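Local coordinates for protein hydrogenase maturation factor (Thermoanaerobacter tengcongensis, PDB 3VTH) that probably uses carbamoyl phosphate and ATP to carbamoylate the C-terminal cysteine of HypE during [NiFe]-hydrogenase maturation, at residues A[334-346]-A[356-368]. Sequence-based numbering, arbitrary orientation.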
loop_
_atom_site.group_PDB
_atom_site.type_symbol
_atom_site.label_atom_id
_atom_site.label_comp_id
_atom_site.label_asym_id
_atom_site.label_seq_id
_atom_site.Cartn_x
_atom_site.Cartn_y
_atom_site.Cartn_z
ATOM N N GLU A 334 -11.220 -0.294 -13.586
ATOM C CA GLU A 334 -9.991 0.314 -14.156
ATOM C C GLU A 334 -9.882 1.847 -14.120
ATOM O O GLU A 334 -8.864 2.406 -14.530
ATOM C CB GLU A 334 -9.678 -0.224 -15.564
ATOM C CG GLU A 334 -9.411 -1.728 -15.605
ATOM C CD GLU A 334 -9.357 -2.277 -17.014
ATOM O OE1 GLU A 334 -9.588 -3.493 -17.177
ATOM O OE2 GLU A 334 -9.094 -1.502 -17.965
ATOM N N GLU A 335 -10.915 2.514 -13.610
ATOM C CA GLU A 335 -10.893 3.961 -13.420
ATOM C C GLU A 335 -10.639 4.305 -11.943
ATOM O O GLU A 335 -10.972 3.523 -11.068
ATOM C CB GLU A 335 -12.218 4.578 -13.901
ATOM C CG GLU A 335 -12.414 4.491 -15.417
ATOM C CD GLU A 335 -13.689 5.175 -15.918
ATOM O OE1 GLU A 335 -14.288 6.021 -15.197
ATOM O OE2 GLU A 335 -14.091 4.863 -17.054
ATOM N N PRO A 336 -10.055 5.483 -11.669
ATOM C CA PRO A 336 -9.823 5.881 -10.265
ATOM C C PRO A 336 -11.122 5.929 -9.435
ATOM O O PRO A 336 -12.175 6.312 -9.953
ATOM C CB PRO A 336 -9.252 7.300 -10.379
ATOM C CG PRO A 336 -8.809 7.453 -11.817
ATOM C CD PRO A 336 -9.662 6.532 -12.635
ATOM N N ILE A 337 -11.030 5.541 -8.165
ATOM C CA ILE A 337 -12.126 5.675 -7.200
ATOM C C ILE A 337 -12.775 7.075 -7.242
ATOM O O ILE A 337 -12.072 8.092 -7.283
ATOM C CB ILE A 337 -11.614 5.316 -5.759
ATOM C CG1 ILE A 337 -12.758 5.242 -4.742
ATOM C CG2 ILE A 337 -10.464 6.283 -5.276
ATOM C CD1 ILE A 337 -12.277 4.717 -3.342
ATOM N N CYS A 338 -14.111 7.118 -7.285
ATOM C CA CYS A 338 -14.857 8.379 -7.264
ATOM C C CYS A 338 -14.680 9.057 -5.918
ATOM O O CYS A 338 -14.682 8.386 -4.895
ATOM C CB CYS A 338 -16.356 8.136 -7.470
ATOM S SG CYS A 338 -16.787 7.623 -9.124
ATOM N N LYS A 339 -14.559 10.377 -5.916
ATOM C CA LYS A 339 -14.407 11.109 -4.654
ATOM C C LYS A 339 -15.468 12.186 -4.399
ATOM O O LYS A 339 -15.642 12.619 -3.260
ATOM C CB LYS A 339 -13.006 11.718 -4.539
ATOM C CG LYS A 339 -12.767 12.964 -5.377
ATOM C CD LYS A 339 -11.560 13.718 -4.815
ATOM C CE LYS A 339 -11.370 15.068 -5.469
ATOM N NZ LYS A 339 -12.405 16.009 -4.967
ATOM N N ASP A 340 -16.184 12.613 -5.428
ATOM C CA ASP A 340 -17.195 13.670 -5.323
ATOM C C ASP A 340 -18.614 13.107 -5.463
ATOM O O ASP A 340 -18.817 12.164 -6.242
ATOM C CB ASP A 340 -16.965 14.698 -6.434
ATOM C CG ASP A 340 -15.649 15.438 -6.290
ATOM O OD1 ASP A 340 -15.092 15.472 -5.169
ATOM O OD2 ASP A 340 -15.176 15.999 -7.304
ATOM N N ASN A 341 -19.582 13.695 -4.760
ATOM C CA ASN A 341 -20.980 13.272 -4.875
ATOM C C ASN A 341 -21.463 13.236 -6.328
ATOM O O ASN A 341 -22.002 12.209 -6.795
ATOM C CB ASN A 341 -21.888 14.160 -4.016
ATOM C CG ASN A 341 -21.603 14.029 -2.523
ATOM O OD1 ASN A 341 -21.289 12.950 -2.031
ATOM N ND2 ASN A 341 -21.722 15.131 -1.796
ATOM N N GLU A 342 -21.258 14.341 -7.050
ATOM C CA GLU A 342 -21.735 14.445 -8.432
ATOM C C GLU A 342 -21.123 13.374 -9.333
ATOM O O GLU A 342 -21.815 12.790 -10.159
ATOM C CB GLU A 342 -21.429 15.814 -9.021
ATOM C CG GLU A 342 -22.343 16.898 -8.547
ATOM C CD GLU A 342 -21.747 18.284 -8.748
ATOM O OE1 GLU A 342 -20.847 18.661 -7.971
ATOM O OE2 GLU A 342 -22.194 18.995 -9.670
ATOM N N GLU A 343 -19.818 13.156 -9.158
ATOM C CA GLU A 343 -19.036 12.172 -9.897
ATOM C C GLU A 343 -19.602 10.772 -9.666
ATOM O O GLU A 343 -19.832 10.016 -10.624
ATOM C CB GLU A 343 -17.564 12.258 -9.436
ATOM C CG GLU A 343 -16.613 11.231 -10.023
ATOM C CD GLU A 343 -15.181 11.313 -9.455
ATOM O OE1 GLU A 343 -14.953 11.858 -8.332
ATOM O OE2 GLU A 343 -14.279 10.794 -10.148
ATOM N N ALA A 344 -19.853 10.448 -8.397
ATOM C CA ALA A 344 -20.367 9.130 -8.023
ATOM C C ALA A 344 -21.754 8.851 -8.620
ATOM O O ALA A 344 -21.989 7.792 -9.199
ATOM C CB ALA A 344 -20.390 8.976 -6.508
ATOM N N LEU A 345 -22.658 9.812 -8.496
ATOM C CA LEU A 345 -24.017 9.657 -9.021
ATOM C C LEU A 345 -24.047 9.466 -10.539
ATOM O O LEU A 345 -24.897 8.742 -11.070
ATOM C CB LEU A 345 -24.868 10.861 -8.622
ATOM C CG LEU A 345 -25.265 10.978 -7.146
ATOM C CD1 LEU A 345 -25.704 12.412 -6.873
ATOM C CD2 LEU A 345 -26.394 9.993 -6.784
ATOM N N GLU A 346 -23.124 10.115 -11.237
ATOM C CA GLU A 346 -23.034 9.979 -12.686
ATOM C C GLU A 346 -22.322 8.682 -13.100
ATOM O O GLU A 346 -22.862 7.917 -13.888
ATOM C CB GLU A 346 -22.374 11.217 -13.310
ATOM C CG GLU A 346 -22.303 11.244 -14.845
ATOM C CD GLU A 346 -23.667 11.150 -15.538
ATOM O OE1 GLU A 346 -23.732 10.515 -16.618
ATOM O OE2 GLU A 346 -24.672 11.707 -15.025
ATOM N N LEU A 356 -25.229 6.622 -0.265
ATOM C CA LEU A 356 -25.074 7.341 0.988
ATOM C C LEU A 356 -24.001 8.406 0.798
ATOM O O LEU A 356 -22.788 8.125 0.867
ATOM C CB LEU A 356 -24.722 6.412 2.162
ATOM C CG LEU A 356 -24.720 7.092 3.543
ATOM C CD1 LEU A 356 -26.138 7.477 3.984
ATOM C CD2 LEU A 356 -24.040 6.217 4.607
ATOM N N LEU A 357 -24.474 9.621 0.546
ATOM C CA LEU A 357 -23.634 10.790 0.319
ATOM C C LEU A 357 -23.321 11.511 1.638
ATOM O O LEU A 357 -23.915 11.210 2.667
ATOM C CB LEU A 357 -24.418 11.753 -0.571
ATOM C CG LEU A 357 -24.398 11.753 -2.103
ATOM C CD1 LEU A 357 -24.007 10.426 -2.775
ATOM C CD2 LEU A 357 -25.699 12.291 -2.641
ATOM N N ASN A 358 -22.380 12.463 1.597
ATOM C CA ASN A 358 -22.253 13.450 2.663
ATOM C C ASN A 358 -21.669 14.748 2.109
ATOM O O ASN A 358 -21.156 14.771 0.985
ATOM C CB ASN A 358 -21.437 12.903 3.856
ATOM C CG ASN A 358 -19.961 12.769 3.558
ATOM O OD1 ASN A 358 -19.271 13.762 3.259
ATOM N ND2 ASN A 358 -19.447 11.544 3.678
ATOM N N ASN A 359 -21.746 15.828 2.882
ATOM C CA ASN A 359 -21.298 17.115 2.371
ATOM C C ASN A 359 -19.938 17.552 2.904
ATOM O O ASN A 359 -19.642 18.729 2.889
ATOM C CB ASN A 359 -22.373 18.198 2.613
ATOM C CG ASN A 359 -22.695 18.379 4.088
ATOM O OD1 ASN A 359 -22.283 17.577 4.937
ATOM N ND2 ASN A 359 -23.409 19.439 4.406
ATOM N N ARG A 360 -19.103 16.618 3.368
ATOM C CA ARG A 360 -17.712 16.959 3.705
ATOM C C ARG A 360 -16.835 16.659 2.491
ATOM O O ARG A 360 -16.666 15.491 2.115
ATOM C CB ARG A 360 -17.204 16.187 4.946
ATOM C CG ARG A 360 -15.759 16.576 5.385
ATOM C CD ARG A 360 -15.273 15.824 6.644
ATOM N NE ARG A 360 -15.349 14.365 6.480
ATOM C CZ ARG A 360 -15.422 13.496 7.488
ATOM N NH1 ARG A 360 -15.415 13.924 8.738
ATOM N NH2 ARG A 360 -15.498 12.191 7.249
ATOM N N ASP A 361 -16.281 17.697 1.874
ATOM C CA ASP A 361 -15.407 17.507 0.698
ATOM C C ASP A 361 -14.258 16.548 0.959
ATOM O O ASP A 361 -13.624 16.588 2.015
ATOM C CB ASP A 361 -14.829 18.829 0.207
ATOM C CG ASP A 361 -15.864 19.707 -0.471
ATOM O OD1 ASP A 361 -15.474 20.807 -0.910
ATOM O OD2 ASP A 361 -17.059 19.308 -0.580
ATOM N N ILE A 362 -14.021 15.655 0.003
ATOM C CA ILE A 362 -12.811 14.837 0.011
ATOM C C ILE A 362 -11.849 15.596 -0.884
ATOM O O ILE A 362 -12.134 15.808 -2.067
ATOM C CB ILE A 362 -13.048 13.405 -0.527
ATOM C CG1 ILE A 362 -13.999 12.639 0.402
ATOM C CG2 ILE A 362 -11.680 12.641 -0.710
ATOM C CD1 ILE A 362 -14.524 11.294 -0.193
ATOM N N VAL A 363 -10.738 16.047 -0.304
ATOM C CA VAL A 363 -9.737 16.784 -1.050
ATOM C C VAL A 363 -8.809 15.839 -1.803
ATOM O O VAL A 363 -8.518 16.049 -2.980
ATOM C CB VAL A 363 -8.897 17.716 -0.115
ATOM C CG1 VAL A 363 -7.850 18.466 -0.922
ATOM C CG2 VAL A 363 -9.856 18.707 0.628
ATOM N N ASN A 364 -8.345 14.808 -1.103
ATOM C CA ASN A 364 -7.396 13.865 -1.655
ATOM C C ASN A 364 -7.977 12.465 -1.573
ATOM O O ASN A 364 -8.055 11.884 -0.491
ATOM C CB ASN A 364 -6.063 13.949 -0.880
ATOM C CG ASN A 364 -5.501 15.377 -0.839
ATOM O OD1 ASN A 364 -5.361 15.978 0.238
ATOM N ND2 ASN A 364 -5.213 15.935 -2.011
ATOM N N ARG A 365 -8.394 11.911 -2.705
ATOM C CA ARG A 365 -8.981 10.566 -2.668
ATOM C C ARG A 365 -7.863 9.568 -2.370
ATOM O O ARG A 365 -6.686 9.849 -2.650
ATOM C CB ARG A 365 -9.674 10.241 -3.998
ATOM C CG ARG A 365 -8.739 9.648 -5.057
ATOM C CD ARG A 365 -9.427 9.664 -6.381
ATOM N NE ARG A 365 -9.443 11.000 -6.970
ATOM C CZ ARG A 365 -10.293 11.377 -7.914
ATOM N NH1 ARG A 365 -11.218 10.523 -8.360
ATOM N NH2 ARG A 365 -10.244 12.611 -8.391
ATOM N N ILE A 366 -8.217 8.416 -1.786
ATOM C CA ILE A 366 -7.226 7.409 -1.417
ATOM C C ILE A 366 -7.901 6.054 -1.201
ATOM O O ILE A 366 -8.893 5.957 -0.498
ATOM C CB ILE A 366 -6.387 7.853 -0.156
ATOM C CG1 ILE A 366 -5.298 6.836 0.198
ATOM C CG2 ILE A 366 -7.298 8.142 1.063
ATOM C CD1 ILE A 366 -4.140 7.428 1.101
ATOM N N ASP A 367 -7.374 5.014 -1.838
ATOM C CA ASP A 367 -7.947 3.674 -1.695
ATOM C C ASP A 367 -7.671 3.041 -0.337
ATOM O O ASP A 367 -6.775 3.471 0.380
ATOM C CB ASP A 367 -7.386 2.770 -2.799
ATOM C CG ASP A 367 -8.069 3.007 -4.126
ATOM O OD1 ASP A 367 -9.277 2.711 -4.236
ATOM O OD2 ASP A 367 -7.404 3.519 -5.049
ATOM N N ASP A 368 -8.415 1.993 -0.007
ATOM C CA ASP A 368 -8.079 1.169 1.151
ATOM C C ASP A 368 -6.715 0.513 0.955
ATOM O O ASP A 368 -6.351 0.148 -0.169
ATOM C CB ASP A 368 -9.131 0.067 1.357
ATOM C CG ASP A 368 -10.518 0.620 1.625
ATOM O OD1 ASP A 368 -10.636 1.788 2.089
ATOM O OD2 ASP A 368 -11.498 -0.119 1.343
HETATM O O HOH W 1 -8.813 4.051 -7.590
HETATM O O HOH W 2 -15.838 15.064 -2.162
#
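R365 lies against I337 and K339 in the loop ahead of helix 341-346. Its NH1 donates to the backbone O of I337 at 2.8 Å, the acceptor close to the guanidinium plane, while K339 CG sits over the centre of one guanidinium face, 3.8 Å above it. A bend at chi3 (77°) turns the guanidinium back towards I337, whose CG2 packs on R365 CD. E343 adds a long salt bridge, OE2 to NH1 at 3.6 Å, with its carboxylate nearly perpendicular to the guanidinium; the other oxygen, OE1, accepts from the backbone N of both K339 and D340, tying the loop to the helix start. K339 runs across R365 at about a right angle, then bends at chi4 (74°) to bring NZ onto the backbone O of I362, 2.9 Å away, and, in the D340 conformer modelled here, into a salt bridge with OD1. With K339 cut back to alanine, I362 O would probably lose its ammonium donor and the guanidinium of R365, without the CG methylene over its face, be freer to shift. Farther along, N341 ND2 reaches N358 O in an almost straight bond, from above the carbonyl plane, and N341 OD1 lies against L357 CG.

The packing is tight along I337, K339 and R365; it thins at partly exposed L345, whose CD1 meets L357 CD2 at 4.2 Å. In the middle, a water accepts from I362 N and donates to K339 O. At the other end a second water bridges I337 N and D367 OD2. D367 is a magnesium-site residue, as is S329; here its side chain comes within about 4 Å of the bound magnesium ion. E334 N hydrogen-bonds the ATP analogue, so the I337-D367 end borders the nucleotide site of the YrdC-like domain.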